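Non-sulfated chondroitin lyase E66 (Autographa californica nucleopolyhedrovirus, PDB 3VSN) cleaves non-sulfated chondroitin as a polysaccharide lyase of the viral envelope, and may thereby help the virus breach the peritrophic matrix of the insect midgut. Local coordinates at residues Q32-W37 against Y199-M204; W37-L42 against L155-H160; M144-M149 against S192-V197. All coordinates share one frame; numbering follows the deposited sequence. Where two conformers were deposited one is given.

Interaction 1. Residues Q32-W37 against Y199-M204; sequences QNFERW and YTYSQM. Unlike the reference sequence in segment 199-204: Met-204 (reference Ile).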
loop_
_atom_site.group_PDB
_atom_site.type_symbol
_atom_site.label_atom_id
_atom_site.label_comp_id
_atom_site.label_asym_id
_atom_site.label_seq_id
_atom_site.Cartn_x
_atom_site.Cartn_y
_atom_site.Cartn_z
ATOM N N GLN A 32 -24.708 -14.510 -23.024
ATOM C CA GLN A 32 -24.974 -15.561 -22.044
ATOM C C GLN A 32 -23.697 -16.013 -21.323
ATOM O O GLN A 32 -23.720 -16.252 -20.114
ATOM C CB GLN A 32 -25.711 -16.736 -22.689
ATOM C CG GLN A 32 -27.144 -16.388 -23.073
ATOM C CD GLN A 32 -27.849 -17.475 -23.861
ATOM O OE1 GLN A 32 -27.222 -18.401 -24.381
ATOM N NE2 GLN A 32 -29.167 -17.361 -23.960
ATOM N N ASN A 33 -22.594 -16.105 -22.063
ATOM C CA ASN A 33 -21.294 -16.438 -21.479
ATOM C C ASN A 33 -20.792 -15.367 -20.505
ATOM O O ASN A 33 -20.240 -15.697 -19.452
ATOM C CB ASN A 33 -20.247 -16.685 -22.570
ATOM C CG ASN A 33 -20.526 -17.940 -23.390
ATOM O OD1 ASN A 33 -21.266 -18.833 -22.970
ATOM N ND2 ASN A 33 -19.922 -18.008 -24.569
ATOM N N PHE A 34 -20.975 -14.094 -20.855
ATOM C CA PHE A 34 -20.579 -13.005 -19.958
ATOM C C PHE A 34 -21.408 -13.006 -18.681
ATOM O O PHE A 34 -20.863 -12.859 -17.586
ATOM C CB PHE A 34 -20.658 -11.625 -20.623
ATOM C CG PHE A 34 -20.407 -10.492 -19.662
ATOM C CD1 PHE A 34 -19.129 -10.273 -19.148
ATOM C CD2 PHE A 34 -21.450 -9.674 -19.231
ATOM C CE1 PHE A 34 -18.890 -9.252 -18.244
ATOM C CE2 PHE A 34 -21.215 -8.645 -18.329
ATOM C CZ PHE A 34 -19.932 -8.436 -17.835
ATOM N N GLU A 35 -22.722 -13.170 -18.823
ATOM C CA GLU A 35 -23.612 -13.208 -17.667
ATOM C C GLU A 35 -23.287 -14.378 -16.740
ATOM O O GLU A 35 -23.349 -14.236 -15.519
ATOM C CB GLU A 35 -25.082 -13.217 -18.097
ATOM C CG GLU A 35 -25.556 -11.865 -18.617
ATOM C CD GLU A 35 -27.002 -11.865 -19.079
ATOM O OE1 GLU A 35 -27.673 -12.917 -18.975
ATOM O OE2 GLU A 35 -27.468 -10.803 -19.553
ATOM N N ARG A 36 -22.910 -15.515 -17.325
ATOM C CA ARG A 36 -22.474 -16.684 -16.556
ATOM C C ARG A 36 -21.179 -16.399 -15.786
ATOM O O ARG A 36 -21.073 -16.701 -14.594
ATOM C CB ARG A 36 -22.286 -17.896 -17.481
ATOM C CG ARG A 36 -22.006 -19.201 -16.748
ATOM C CD ARG A 36 -22.068 -20.407 -17.679
ATOM N NE ARG A 36 -23.421 -20.634 -18.191
ATOM C CZ ARG A 36 -23.802 -20.404 -19.446
ATOM N NH1 ARG A 36 -22.935 -19.951 -20.345
ATOM N NH2 ARG A 36 -25.057 -20.633 -19.801
ATOM N N TRP A 37 -20.206 -15.816 -16.483
ATOM C CA TRP A 37 -18.926 -15.446 -15.885
ATOM C C TRP A 37 -19.117 -14.443 -14.773
ATOM O O TRP A 37 -18.492 -14.558 -13.714
ATOM C CB TRP A 37 -17.981 -14.933 -16.965
ATOM C CG TRP A 37 -16.685 -14.345 -16.458
ATOM C CD1 TRP A 37 -15.468 -15.000 -16.262
ATOM C CD2 TRP A 37 -16.432 -12.948 -16.086
ATOM N NE1 TRP A 37 -14.514 -14.125 -15.799
ATOM C CE2 TRP A 37 -15.025 -12.881 -15.670
ATOM C CE3 TRP A 37 -17.203 -11.789 -16.052
ATOM C CZ2 TRP A 37 -14.442 -11.697 -15.243
ATOM C CZ3 TRP A 37 -16.600 -10.599 -15.619
ATOM C CH2 TRP A 37 -15.252 -10.557 -15.226
ATOM N N TYR A 199 -21.463 0.181 -19.111
ATOM C CA TYR A 199 -21.717 0.637 -20.480
ATOM C C TYR A 199 -21.547 -0.498 -21.490
ATOM O O TYR A 199 -22.427 -0.715 -22.329
ATOM C CB TYR A 199 -20.858 1.839 -20.892
ATOM C CG TYR A 199 -21.045 2.175 -22.362
ATOM C CD1 TYR A 199 -22.167 2.882 -22.796
ATOM C CD2 TYR A 199 -20.126 1.743 -23.321
ATOM C CE1 TYR A 199 -22.358 3.168 -24.139
ATOM C CE2 TYR A 199 -20.306 2.028 -24.666
ATOM C CZ TYR A 199 -21.422 2.743 -25.066
ATOM O OH TYR A 199 -21.608 3.029 -26.396
ATOM N N THR A 200 -20.419 -1.204 -21.416
ATOM C CA THR A 200 -20.162 -2.335 -22.310
ATOM C C THR A 200 -21.284 -3.372 -22.224
ATOM O O THR A 200 -21.765 -3.857 -23.254
ATOM C CB THR A 200 -18.799 -2.995 -22.022
ATOM O OG1 THR A 200 -17.755 -2.051 -22.270
ATOM C CG2 THR A 200 -18.577 -4.212 -22.914
ATOM N N TYR A 201 -21.700 -3.695 -21.001
ATOM C CA TYR A 201 -22.813 -4.615 -20.797
ATOM C C TYR A 201 -24.114 -4.105 -21.432
ATOM O O TYR A 201 -24.840 -4.882 -22.058
ATOM C CB TYR A 201 -23.015 -4.936 -19.310
ATOM C CG TYR A 201 -24.174 -5.882 -19.059
ATOM C CD1 TYR A 201 -24.178 -7.172 -19.596
ATOM C CD2 TYR A 201 -25.272 -5.481 -18.300
ATOM C CE1 TYR A 201 -25.243 -8.035 -19.376
ATOM C CE2 TYR A 201 -26.338 -6.335 -18.074
ATOM C CZ TYR A 201 -26.323 -7.603 -18.616
ATOM O OH TYR A 201 -27.384 -8.442 -18.378
ATOM N N SER A 202 -24.395 -2.810 -21.292
ATOM C CA SER A 202 -25.599 -2.227 -21.899
ATOM C C SER A 202 -25.589 -2.370 -23.423
ATOM O O SER A 202 -26.628 -2.630 -24.031
ATOM C CB SER A 202 -25.810 -0.766 -21.476
ATOM O OG SER A 202 -24.886 0.110 -22.099
ATOM N N GLN A 203 -24.411 -2.217 -24.029
ATOM C CA GLN A 203 -24.252 -2.417 -25.471
ATOM C C GLN A 203 -24.430 -3.879 -25.889
ATOM O O GLN A 203 -24.983 -4.165 -26.957
ATOM C CB GLN A 203 -22.909 -1.872 -25.956
ATOM C CG GLN A 203 -22.840 -0.356 -26.053
ATOM C CD GLN A 203 -23.651 0.205 -27.210
ATOM O OE1 GLN A 203 -24.865 0.393 -27.105
ATOM N NE2 GLN A 203 -22.978 0.490 -28.317
ATOM N N MET A 204 -23.974 -4.802 -25.045
ATOM C CA MET A 204 -24.177 -6.229 -25.289
ATOM C C MET A 204 -25.665 -6.584 -25.241
ATOM O O MET A 204 -26.142 -7.391 -26.045
ATOM C CB MET A 204 -23.394 -7.069 -24.283
ATOM C CG MET A 204 -21.885 -6.930 -24.406
ATOM S SD MET A 204 -21.028 -7.815 -23.093
ATOM C CE MET A 204 -21.125 -9.492 -23.710
#

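Interaction 2. Residues W37-L42 against L155-H160; sequences WFKNNL and LNETQH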
loop_
_atom_site.group_PDB
_atom_site.type_symbol
_atom_site.label_atom_id
_atom_site.label_comp_id
_atom_site.label_asym_id
_atom_site.label_seq_id
_atom_site.Cartn_x
_atom_site.Cartn_y
_atom_site.Cartn_z
ATOM N N TRP A 37 -20.206 -15.816 -16.483
ATOM C CA TRP A 37 -18.926 -15.446 -15.885
ATOM C C TRP A 37 -19.117 -14.443 -14.773
ATOM O O TRP A 37 -18.492 -14.558 -13.714
ATOM C CB TRP A 37 -17.981 -14.933 -16.965
ATOM C CG TRP A 37 -16.685 -14.345 -16.458
ATOM C CD1 TRP A 37 -15.468 -15.000 -16.262
ATOM C CD2 TRP A 37 -16.432 -12.948 -16.086
ATOM N NE1 TRP A 37 -14.514 -14.125 -15.799
ATOM C CE2 TRP A 37 -15.025 -12.881 -15.670
ATOM C CE3 TRP A 37 -17.203 -11.789 -16.052
ATOM C CZ2 TRP A 37 -14.442 -11.697 -15.243
ATOM C CZ3 TRP A 37 -16.600 -10.599 -15.619
ATOM C CH2 TRP A 37 -15.252 -10.557 -15.226
ATOM N N PHE A 38 -20.005 -13.472 -14.992
ATOM C CA PHE A 38 -20.312 -12.435 -14.001
ATOM C C PHE A 38 -20.841 -13.048 -12.703
ATOM O O PHE A 38 -20.365 -12.720 -11.612
ATOM C CB PHE A 38 -21.319 -11.425 -14.578
ATOM C CG PHE A 38 -21.629 -10.267 -13.664
ATOM C CD1 PHE A 38 -22.550 -10.403 -12.627
ATOM C CD2 PHE A 38 -21.019 -9.030 -13.856
ATOM C CE1 PHE A 38 -22.845 -9.335 -11.791
ATOM C CE2 PHE A 38 -21.309 -7.959 -13.020
ATOM C CZ PHE A 38 -22.222 -8.113 -11.987
ATOM N N LYS A 39 -21.822 -13.940 -12.831
ATOM C CA LYS A 39 -22.417 -14.614 -11.681
ATOM C C LYS A 39 -21.434 -15.551 -10.984
ATOM O O LYS A 39 -21.423 -15.633 -9.755
ATOM C CB LYS A 39 -23.673 -15.375 -12.099
ATOM C CG LYS A 39 -24.822 -14.463 -12.515
ATOM C CD LYS A 39 -25.885 -15.229 -13.286
ATOM C CE LYS A 39 -26.677 -16.153 -12.380
ATOM N NZ LYS A 39 -27.553 -17.050 -13.188
ATOM N N ASN A 40 -20.617 -16.249 -11.772
ATOM C CA ASN A 40 -19.576 -17.130 -11.233
ATOM C C ASN A 40 -18.558 -16.383 -10.374
ATOM O O ASN A 40 -18.080 -16.906 -9.367
ATOM C CB ASN A 40 -18.845 -17.867 -12.360
ATOM C CG ASN A 40 -19.644 -19.030 -12.927
ATOM O OD1 ASN A 40 -20.670 -19.423 -12.379
ATOM N ND2 ASN A 40 -19.170 -19.584 -14.034
ATOM N N ASN A 41 -18.253 -15.151 -10.766
ATOM C CA ASN A 41 -17.164 -14.398 -10.157
ATOM C C ASN A 41 -17.606 -13.227 -9.280
ATOM O O ASN A 41 -16.757 -12.497 -8.757
ATOM C CB ASN A 41 -16.201 -13.911 -11.246
ATOM C CG ASN A 41 -15.489 -15.052 -11.948
ATOM O OD1 ASN A 41 -15.766 -15.359 -13.110
ATOM N ND2 ASN A 41 -14.572 -15.692 -11.246
ATOM N N LEU A 42 -18.920 -13.060 -9.109
ATOM C CA LEU A 42 -19.460 -11.890 -8.402
ATOM C C LEU A 42 -18.934 -11.722 -6.972
ATOM O O LEU A 42 -18.469 -10.640 -6.610
ATOM C CB LEU A 42 -20.999 -11.868 -8.415
ATOM C CG LEU A 42 -21.664 -10.637 -7.773
ATOM C CD1 LEU A 42 -21.129 -9.324 -8.337
ATOM C CD2 LEU A 42 -23.176 -10.692 -7.921
ATOM N N LEU A 155 -30.459 -11.603 -11.696
ATOM C CA LEU A 155 -31.845 -12.029 -11.883
ATOM C C LEU A 155 -32.092 -12.653 -13.261
ATOM O O LEU A 155 -33.245 -12.855 -13.651
ATOM C CB LEU A 155 -32.809 -10.851 -11.654
ATOM C CG LEU A 155 -32.881 -10.204 -10.265
ATOM C CD1 LEU A 155 -33.963 -9.134 -10.227
ATOM C CD2 LEU A 155 -33.119 -11.237 -9.170
ATOM N N ASN A 156 -31.016 -12.977 -13.984
ATOM C CA ASN A 156 -31.128 -13.403 -15.384
ATOM C C ASN A 156 -31.888 -14.713 -15.641
ATOM O O ASN A 156 -32.282 -14.984 -16.771
ATOM C CB ASN A 156 -29.762 -13.401 -16.094
ATOM C CG ASN A 156 -28.884 -14.589 -15.715
ATOM O OD1 ASN A 156 -29.102 -15.253 -14.700
ATOM N ND2 ASN A 156 -27.872 -14.847 -16.531
ATOM N N GLU A 157 -32.099 -15.510 -14.598
ATOM C CA GLU A 157 -32.857 -16.752 -14.744
ATOM C C GLU A 157 -34.256 -16.666 -14.125
ATOM O O GLU A 157 -34.967 -17.670 -14.019
ATOM C CB GLU A 157 -32.054 -17.942 -14.210
ATOM C CG GLU A 157 -30.821 -18.226 -15.058
ATOM C CD GLU A 157 -30.131 -19.528 -14.705
ATOM O OE1 GLU A 157 -30.059 -19.865 -13.504
ATOM O OE2 GLU A 157 -29.651 -20.207 -15.640
ATOM N N THR A 158 -34.651 -15.450 -13.753
ATOM C CA THR A 158 -35.968 -15.190 -13.177
ATOM C C THR A 158 -36.914 -14.551 -14.203
ATOM O O THR A 158 -36.507 -14.214 -15.322
ATOM C CB THR A 158 -35.887 -14.239 -11.963
ATOM O OG1 THR A 158 -35.637 -12.902 -12.420
ATOM C CG2 THR A 158 -34.790 -14.670 -10.985
ATOM N N GLN A 159 -38.167 -14.369 -13.789
ATOM C CA GLN A 159 -39.164 -13.759 -14.666
ATOM C C GLN A 159 -38.980 -12.240 -14.769
ATOM O O GLN A 159 -39.668 -11.578 -15.547
ATOM C CB GLN A 159 -40.585 -14.128 -14.226
ATOM C CG GLN A 159 -40.892 -15.614 -14.342
ATOM C CD GLN A 159 -40.592 -16.167 -15.725
ATOM O OE1 GLN A 159 -39.730 -17.035 -15.888
ATOM N NE2 GLN A 159 -41.298 -15.663 -16.730
ATOM N N HIS A 160 -38.020 -11.705 -14.016
ATOM C CA HIS A 160 -37.737 -10.266 -14.010
ATOM C C HIS A 160 -36.675 -9.842 -14.991
ATOM O O HIS A 160 -36.490 -8.645 -15.218
ATOM C CB HIS A 160 -37.345 -9.800 -12.608
ATOM C CG HIS A 160 -38.278 -10.270 -11.518
ATOM N ND1 HIS A 160 -39.568 -9.889 -11.450
ATOM C CD2 HIS A 160 -38.059 -11.109 -10.425
ATOM C CE1 HIS A 160 -40.147 -10.458 -10.375
ATOM N NE2 HIS A 160 -39.223 -11.203 -9.749
#

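Interaction 3. Residues M144-M149 against S192-V197; sequences MPEVFM and SMRMGV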
loop_
_atom_site.group_PDB
_atom_site.type_symbol
_atom_site.label_atom_id
_atom_site.label_comp_id
_atom_site.label_asym_id
_atom_site.label_seq_id
_atom_site.Cartn_x
_atom_site.Cartn_y
_atom_site.Cartn_z
ATOM N N MET A 144 -24.897 4.214 -9.809
ATOM C CA MET A 144 -26.201 3.812 -10.345
ATOM C C MET A 144 -26.139 2.849 -11.545
ATOM O O MET A 144 -26.860 1.855 -11.555
ATOM C CB MET A 144 -27.070 5.031 -10.665
ATOM C CG MET A 144 -28.520 4.688 -10.978
ATOM S SD MET A 144 -29.439 6.139 -11.516
ATOM C CE MET A 144 -28.768 6.387 -13.162
ATOM N N PRO A 145 -25.281 3.127 -12.553
ATOM C CA PRO A 145 -25.195 2.165 -13.657
ATOM C C PRO A 145 -24.768 0.762 -13.209
ATOM O O PRO A 145 -25.194 -0.228 -13.805
ATOM C CB PRO A 145 -24.153 2.791 -14.583
ATOM C CG PRO A 145 -24.286 4.255 -14.328
ATOM C CD PRO A 145 -24.488 4.338 -12.840
ATOM N N GLU A 146 -23.952 0.688 -12.157
ATOM C CA GLU A 146 -23.576 -0.593 -11.549
ATOM C C GLU A 146 -24.774 -1.317 -10.930
ATOM O O GLU A 146 -24.824 -2.548 -10.936
ATOM C CB GLU A 146 -22.446 -0.405 -10.526
ATOM C CG GLU A 146 -21.108 -0.056 -11.170
ATOM C CD GLU A 146 -20.036 0.396 -10.185
ATOM O OE1 GLU A 146 -20.349 0.694 -9.010
ATOM O OE2 GLU A 146 -18.861 0.464 -10.600
ATOM N N VAL A 147 -25.738 -0.554 -10.409
ATOM C CA VAL A 147 -26.980 -1.126 -9.870
ATOM C C VAL A 147 -27.771 -1.828 -10.975
ATOM O O VAL A 147 -28.175 -2.983 -10.818
ATOM C CB VAL A 147 -27.861 -0.059 -9.180
ATOM C CG1 VAL A 147 -29.193 -0.649 -8.740
ATOM C CG2 VAL A 147 -27.135 0.535 -7.983
ATOM N N PHE A 148 -27.971 -1.127 -12.092
ATOM C CA PHE A 148 -28.652 -1.688 -13.258
ATOM C C PHE A 148 -28.000 -2.997 -13.691
ATOM O O PHE A 148 -28.686 -4.004 -13.892
ATOM C CB PHE A 148 -28.650 -0.692 -14.422
ATOM C CG PHE A 148 -29.710 0.373 -14.318
ATOM C CD1 PHE A 148 -30.948 0.200 -14.935
ATOM C CD2 PHE A 148 -29.471 1.552 -13.619
ATOM C CE1 PHE A 148 -31.927 1.177 -14.848
ATOM C CE2 PHE A 148 -30.448 2.535 -13.528
ATOM C CZ PHE A 148 -31.678 2.347 -14.147
ATOM N N MET A 149 -26.672 -2.976 -13.807
ATOM C CA MET A 149 -25.917 -4.141 -14.244
ATOM C C MET A 149 -26.040 -5.321 -13.274
ATOM O O MET A 149 -26.353 -6.436 -13.693
ATOM C CB MET A 149 -24.447 -3.769 -14.464
ATOM C CG MET A 149 -23.597 -4.920 -14.972
ATOM S SD MET A 149 -21.903 -4.408 -15.280
ATOM C CE MET A 149 -21.237 -5.908 -15.984
ATOM N N SER A 192 -13.950 6.923 -15.535
ATOM C CA SER A 192 -14.170 6.239 -16.812
ATOM C C SER A 192 -13.992 4.724 -16.697
ATOM O O SER A 192 -14.694 3.964 -17.362
ATOM C CB SER A 192 -13.281 6.824 -17.920
ATOM O OG SER A 192 -11.951 6.335 -17.857
ATOM N N MET A 193 -13.069 4.289 -15.843
ATOM C CA MET A 193 -12.860 2.856 -15.621
ATOM C C MET A 193 -14.095 2.181 -15.020
ATOM O O MET A 193 -14.427 1.055 -15.388
ATOM C CB MET A 193 -11.613 2.608 -14.765
ATOM C CG MET A 193 -10.317 2.953 -15.486
ATOM S SD MET A 193 -8.834 2.409 -14.618
ATOM C CE MET A 193 -8.570 3.776 -13.500
ATOM N N ARG A 194 -14.769 2.881 -14.109
ATOM C CA ARG A 194 -16.029 2.414 -13.529
ATOM C C ARG A 194 -17.131 2.358 -14.587
ATOM O O ARG A 194 -17.793 1.334 -14.742
ATOM C CB ARG A 194 -16.471 3.323 -12.373
ATOM C CG ARG A 194 -15.520 3.374 -11.183
ATOM C CD ARG A 194 -15.503 2.077 -10.379
ATOM N NE ARG A 194 -16.746 1.847 -9.637
ATOM C CZ ARG A 194 -17.042 2.403 -8.464
ATOM N NH1 ARG A 194 -16.189 3.237 -7.882
ATOM N NH2 ARG A 194 -18.194 2.127 -7.870
ATOM N N MET A 195 -17.293 3.459 -15.320
ATOM C CA MET A 195 -18.364 3.627 -16.314
ATOM C C MET A 195 -18.339 2.617 -17.457
ATOM O O MET A 195 -19.389 2.166 -17.915
ATOM C CB MET A 195 -18.309 5.036 -16.904
ATOM C CG MET A 195 -18.621 6.144 -15.917
ATOM S SD MET A 195 -17.919 7.720 -16.441
ATOM C CE MET A 195 -18.963 8.151 -17.832
ATOM N N GLY A 196 -17.144 2.272 -17.924
ATOM C CA GLY A 196 -17.002 1.389 -19.080
ATOM C C GLY A 196 -17.573 -0.005 -18.895
ATOM O O GLY A 196 -17.994 -0.633 -19.866
ATOM N N VAL A 197 -17.586 -0.489 -17.653
ATOM C CA VAL A 197 -18.055 -1.846 -17.359
ATOM C C VAL A 197 -19.573 -2.013 -17.581
ATOM O O VAL A 197 -19.978 -2.874 -18.370
ATOM C CB VAL A 197 -17.620 -2.325 -15.949
ATOM C CG1 VAL A 197 -18.187 -3.705 -15.648
ATOM C CG2 VAL A 197 -16.100 -2.341 -15.829
HETATM O O HOH W 1 -17.852 -0.754 -12.937
#

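Interaction 1. Residues Q32-W37 against Y199-M204
Helix segment 32-37 runs roughly antiparallel to helix segment 199-204, with 141° between their directions. Their axes come no closer than 11.5 Å, so long side chains have to span the gap. Phe-34 and Tyr-201 lie nearest in the backbone, with CA atoms 8.7 Å apart, and in both the bond from CA to CB is aimed at the other helix. Each has CG anti to its own backbone N (chi1 179° in Tyr-201), which carries the two rings into the space between the helices. There CE2 of Phe-34 meets CD1 of Tyr-201 at 3.5 Å. The Tyr-201 carbon arrives at the edge of the Phe-34 ring. The two ring planes meet at an oblique 41°.

The two helices belong to the alpha/alpha-toroid part of the lyase, the helical domain related to polysaccharide lyase family 8. Met-204, where the reference sequence has Ile, makes a Met-aromatic contact: its SD lies 4.7 Å from the centroid of the Phe-34 ring. Bent at chi3, its chain also brings CE to 3.8 Å from CB of Phe-34.

The polar part is one short bond. Tyr-201 OH donates to Glu-35 OE2 at 2.6 Å, with the carboxylate oxygen at the edge of the tyrosine ring and in its plane. The hydroxyl, in turn, meets OE2 from above the carboxylate plane. The same buried oxygen has a further partner in Tyr-161 OH. Met-149 and Tyr-268 of neighbouring helices pack against both Phe-34 and Tyr-201.

Interaction 2. Residues W37-L42 against L155-H160
Helix segment 37-42 faces the non-helical segment 155-160, and the closest CA atoms, those of Lys-39 and Asn-156, are 9.5 Å apart. Segment 155-160 links helix 138-154 to helix 161-175 in the helical domain. It starts with a type I beta turn from Leu-155 to Thr-158.

Lys-39 carries the contact from the helix side. Its chain bends at chi3 (72°) and comes from the direction opposite to the Asn-156 side chain. NZ donates to Asn-156 OD1 at 2.8 Å. The ammonium lies in the carbonyl plane of the amide, on a lone pair of OD1. CD and CE of the lysine also run close to the amide. The other end of that amide is held too, as ND2 bonds to Glu-35 OE1 one turn earlier on helix 29-48. These two bonds probably fix the rotation of the amide.

Glu-157, which is exposed, adds a looser attraction. Its OE1 makes a long salt bridge of 3.8 Å to Lys-39 NZ.

The turn is braced from within. Leu-155 O accepts from both the N and the OG1 of Thr-158. The same OG1 accepts a capping bond from His-160 N at 3.1 Å, in the turn that leads into helix 161-175.

Interaction 3. Residues M144-M149 against S192-V197
Glu-146 and Arg-194 have the largest areas buried by this contact, and they form a two-pronged salt bridge. The arginine grips side-on: NE donates to Glu-146 OE2 at 2.7 Å, and NH2 donates to Glu-146 OE1 at 2.8 Å. Both bonds are nearly straight, with angles at the hydrogen of 166° and 165°. Both oxygens are met on their syn side. The carboxylate and guanidinium are nearly coplanar, at 22°. Glu-146 reaches over with an extended chain, whereas Arg-194 is bent at chi2 and chi3 to present its NE edge. A water donates to Glu-146 OE2 and to Arg-194 O, tying the carboxylate to the backbone of the partner helix as well.

Both charges are buried and have second partners. Lys-49 forms a salt bridge with Glu-146 OE1, and Glu-51 with Arg-194 NH1. This network probably fixes the guanidinium close to the active site: the Arg-194 side chain is about 6 Å from that of the catalytic Asn-191.

Val-197 and Met-149 supply the apolar part. The fully extended methionine crosses Val-197 at about a right angle, its SD and CE meeting CG1, with CE 3.8 Å from it.

The contact joins helix 138-154, kinked at Pro-145, to helix 189-205. Helix 75-93 packs on Val-147, helix 161-175 packs on Phe-148, and Phe-260 lies against both Glu-146 and Arg-194.

In the fold
The three contacts tie together helices 29-48, 138-154 and 189-205 of the helical domain and the loop after helix 138-154. Interactions 1 and 2 share helix 29-48, and their centres are 10 Å apart. Glu-35 OE1 and Asn-156 ND2 connect them through a probable hydrogen bond of 3.1 Å. Interactions 1 and 3 share helix 189-205, with centres 12 Å apart. Met-149 joins all three: its CE lies 3.4 Å from Phe-34 CZ and 3.6 Å from Phe-38 CE2. Interaction 3 is the one near the catalytic residues, its Arg-194 side chain being about 9 Å from that of the proton donor Tyr-254. Interactions 1 and 2 lie away from the annotated catalytic residues.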